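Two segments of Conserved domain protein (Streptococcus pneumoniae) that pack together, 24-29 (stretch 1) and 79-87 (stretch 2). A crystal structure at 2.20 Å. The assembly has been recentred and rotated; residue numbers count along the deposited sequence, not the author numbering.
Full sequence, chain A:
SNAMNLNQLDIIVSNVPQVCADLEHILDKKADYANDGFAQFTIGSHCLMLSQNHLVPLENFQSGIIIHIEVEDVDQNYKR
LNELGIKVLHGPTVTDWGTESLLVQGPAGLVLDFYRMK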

# COMPACT_ATOMS: atom_id res chain seq x y z
N GLU A 24 7.46 -14.25 2.02
CA GLU A 24 8.89 -14.47 2.32
C GLU A 24 9.71 -15.04 1.15
O GLU A 24 10.83 -14.61 0.92
CB GLU A 24 9.06 -15.35 3.56
CG GLU A 24 8.30 -14.83 4.76
CD GLU A 24 8.50 -15.65 6.03
OE1 GLU A 24 8.43 -16.90 5.99
OE2 GLU A 24 8.72 -15.01 7.09
N HIS A 25 9.16 -16.03 0.42
CA HIS A 25 9.86 -16.56 -0.76
C HIS A 25 9.95 -15.49 -1.84
O HIS A 25 11.01 -15.28 -2.44
CB HIS A 25 9.20 -17.81 -1.31
CG HIS A 25 9.27 -18.98 -0.39
ND1 HIS A 25 8.16 -19.49 0.26
CD2 HIS A 25 10.32 -19.74 0.01
CE1 HIS A 25 8.52 -20.51 1.01
NE2 HIS A 25 9.83 -20.69 0.87
N ILE A 26 8.85 -14.78 -2.08
CA ILE A 26 8.88 -13.74 -3.11
C ILE A 26 9.86 -12.61 -2.78
O ILE A 26 10.57 -12.14 -3.66
CB ILE A 26 7.49 -13.19 -3.34
CG1 ILE A 26 6.63 -14.25 -4.05
CG2 ILE A 26 7.58 -11.86 -4.15
CD1 ILE A 26 5.18 -14.03 -3.89
N LEU A 27 9.88 -12.18 -1.53
CA LEU A 27 10.69 -11.05 -1.12
C LEU A 27 12.11 -11.49 -0.78
O LEU A 27 13.03 -10.66 -0.67
CB LEU A 27 10.06 -10.37 0.09
CG LEU A 27 8.76 -9.59 -0.09
CD1 LEU A 27 8.19 -9.22 1.28
CD2 LEU A 27 9.00 -8.36 -1.02
N ASP A 28 12.27 -12.81 -0.58
CA ASP A 28 13.54 -13.40 -0.20
C ASP A 28 13.99 -12.81 1.14
O ASP A 28 15.17 -12.58 1.36
CB ASP A 28 14.60 -13.14 -1.27
CG ASP A 28 15.83 -13.95 -1.07
OD1 ASP A 28 15.73 -15.04 -0.50
OD2 ASP A 28 16.90 -13.49 -1.49
N LYS A 29 13.04 -12.56 2.03
CA LYS A 29 13.38 -12.22 3.42
C LYS A 29 12.27 -12.68 4.32
O LYS A 29 11.10 -12.72 3.90
CB LYS A 29 13.67 -10.72 3.63
CG LYS A 29 12.47 -9.82 3.62
CD LYS A 29 12.91 -8.36 3.64
CE LYS A 29 13.45 -7.94 4.99
NZ LYS A 29 14.19 -6.65 4.84
N LYS A 79 15.55 -13.84 -12.18
CA LYS A 79 16.13 -15.17 -12.19
C LYS A 79 15.71 -15.94 -10.93
O LYS A 79 15.31 -17.10 -11.01
CB LYS A 79 17.66 -15.11 -12.29
CG LYS A 79 18.33 -16.49 -12.46
CD LYS A 79 19.77 -16.51 -11.91
CE LYS A 79 20.75 -15.95 -12.94
NZ LYS A 79 22.05 -16.72 -12.86
N ARG A 80 15.82 -15.28 -9.79
CA ARG A 80 15.48 -15.86 -8.50
C ARG A 80 14.04 -16.34 -8.53
O ARG A 80 13.74 -17.52 -8.19
CB ARG A 80 15.72 -14.84 -7.38
CG ARG A 80 15.45 -15.34 -5.98
CD ARG A 80 15.71 -14.27 -4.93
NE ARG A 80 14.94 -13.04 -5.12
CZ ARG A 80 13.63 -12.89 -4.85
NH1 ARG A 80 12.90 -13.91 -4.37
NH2 ARG A 80 13.04 -11.70 -5.08
N LEU A 81 13.15 -15.46 -8.96
CA LEU A 81 11.72 -15.74 -8.98
C LEU A 81 11.33 -16.83 -9.97
O LEU A 81 10.42 -17.61 -9.69
CB LEU A 81 10.89 -14.46 -9.19
CG LEU A 81 11.05 -13.40 -8.10
CD1 LEU A 81 10.61 -11.97 -8.58
CD2 LEU A 81 10.39 -13.83 -6.76
N ASN A 82 12.00 -16.87 -11.13
CA ASN A 82 11.74 -17.90 -12.16
C ASN A 82 12.11 -19.27 -11.64
O ASN A 82 11.38 -20.23 -11.85
CB ASN A 82 12.54 -17.64 -13.45
CG ASN A 82 11.82 -16.75 -14.43
OD1 ASN A 82 10.69 -16.29 -14.20
ND2 ASN A 82 12.48 -16.48 -15.56
N GLU A 83 13.27 -19.35 -10.98
CA GLU A 83 13.71 -20.61 -10.36
C GLU A 83 12.72 -21.06 -9.30
O GLU A 83 12.55 -22.24 -9.12
CB GLU A 83 15.08 -20.50 -9.69
CG GLU A 83 16.24 -20.11 -10.56
CD GLU A 83 17.51 -19.89 -9.71
OE1 GLU A 83 17.80 -20.78 -8.86
OE2 GLU A 83 18.21 -18.85 -9.88
N LEU A 84 12.06 -20.12 -8.61
CA LEU A 84 11.05 -20.45 -7.60
C LEU A 84 9.71 -20.90 -8.16
O LEU A 84 8.93 -21.50 -7.45
CB LEU A 84 10.80 -19.26 -6.66
CG LEU A 84 11.80 -19.03 -5.53
CD1 LEU A 84 11.46 -17.72 -4.83
CD2 LEU A 84 11.80 -20.23 -4.54
N GLY A 85 9.43 -20.59 -9.43
CA GLY A 85 8.14 -20.94 -9.99
C GLY A 85 7.05 -19.92 -9.72
O GLY A 85 5.85 -20.22 -9.86
N ILE A 86 7.44 -18.71 -9.35
CA ILE A 86 6.48 -17.61 -9.18
C ILE A 86 5.90 -17.09 -10.51
O ILE A 86 6.63 -16.96 -11.48
CB ILE A 86 7.12 -16.46 -8.43
CG1 ILE A 86 7.67 -16.97 -7.07
CG2 ILE A 86 6.14 -15.32 -8.28
CD1 ILE A 86 6.59 -17.69 -6.20
N LYS A 87 4.60 -16.80 -10.54
CA LYS A 87 3.97 -16.27 -11.75
C LYS A 87 4.51 -14.87 -12.05
O LYS A 87 4.30 -13.93 -11.27
CB LYS A 87 2.44 -16.24 -11.65
CG LYS A 87 1.71 -15.71 -12.91
CD LYS A 87 2.08 -16.53 -14.15
CE LYS A 87 1.39 -16.11 -15.47
NZ LYS A 87 2.25 -16.54 -16.66

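The end of one helix (stretch 1) packs against the last turns of another (stretch 2), and the contact is built around a single arginine reaching for backbone carbonyls. Near a helix C-terminus the last carbonyls run out of amide partners further along the helix, and Arg80 supplies donors to one of them, Ile26 O. Its CA-to-CB bond points toward stretch 1; chi1 and chi2 are both t, extending the chain, and chi3 at 57° (p) turns the guanidinium to the carbonyls. Ile26 O accepts two hydrogen bonds from it, one from Arg80 NH2 (2.9 Å, N-H...O angle 144°) and one from Arg80 NH1 (3.0 Å, 138°), so both terminal nitrogens converge on one oxygen. His25 O also lies 3.0 Å from Arg80 NH1 and, like Ile26 O, sits at the guanidinium edge, near its plane; within its own stretch, His25 O accepts a weak bond from Asp28 N at 3.3 Å. Arg80 NH2 has a further hydrogen bond just outside the two stretches.

Asp28 leaves the helix with positive phi, and its CA-to-CB bond points toward stretch 2. Its CB lies over one face of the guanidinium, 3.6 Å from Arg80 NH1. The carboxylate adds charge attraction without a directed bond: Asp28 OD2 is 4.1 Å from Arg80 NE, well out of the guanidinium plane, and no N-H points at it. Asp28 N also makes a weak bond to Glu24 O (2.8 Å), an oxygen that takes a second weak bond from Lys29 N (3.2 Å).

Beside this polar cluster, aliphatic side chains fill the gap. Buried Ile26 has the largest area covered by the other stretch; its CG1 meets Ile86 CD1 at 4.1 Å and its CG2 meets Leu81 CD2 at 4.3 Å. The CA-to-CB bond of Leu81 points sideways, but the end of the side chain comes nearer, bringing CD2 to 3.5 Å from Ile26 O. The CA-to-CB bond of Leu84 points toward stretch 1, and its CD1 lies 3.4 Å from His25 O and 4.2 Å from His25 CB, a more exposed flank. The CA-to-CB bond of Leu27 points away, and the residue contributes little.

Stretch 2 closes its helix with a Schellman motif, with Gly85 N bonded to Asn82 O (3.1 Å) and Ile86 N to Leu81 O (3.2 Å). Gly85 has positive phi (85°), where a CB would jam against the preceding carbonyl oxygen, so glycine suits the turn. After it, the CA-to-CB bond of Ile86 points toward stretch 1, and its side chain meets Ile26. Together the two stretches bury 302 Å².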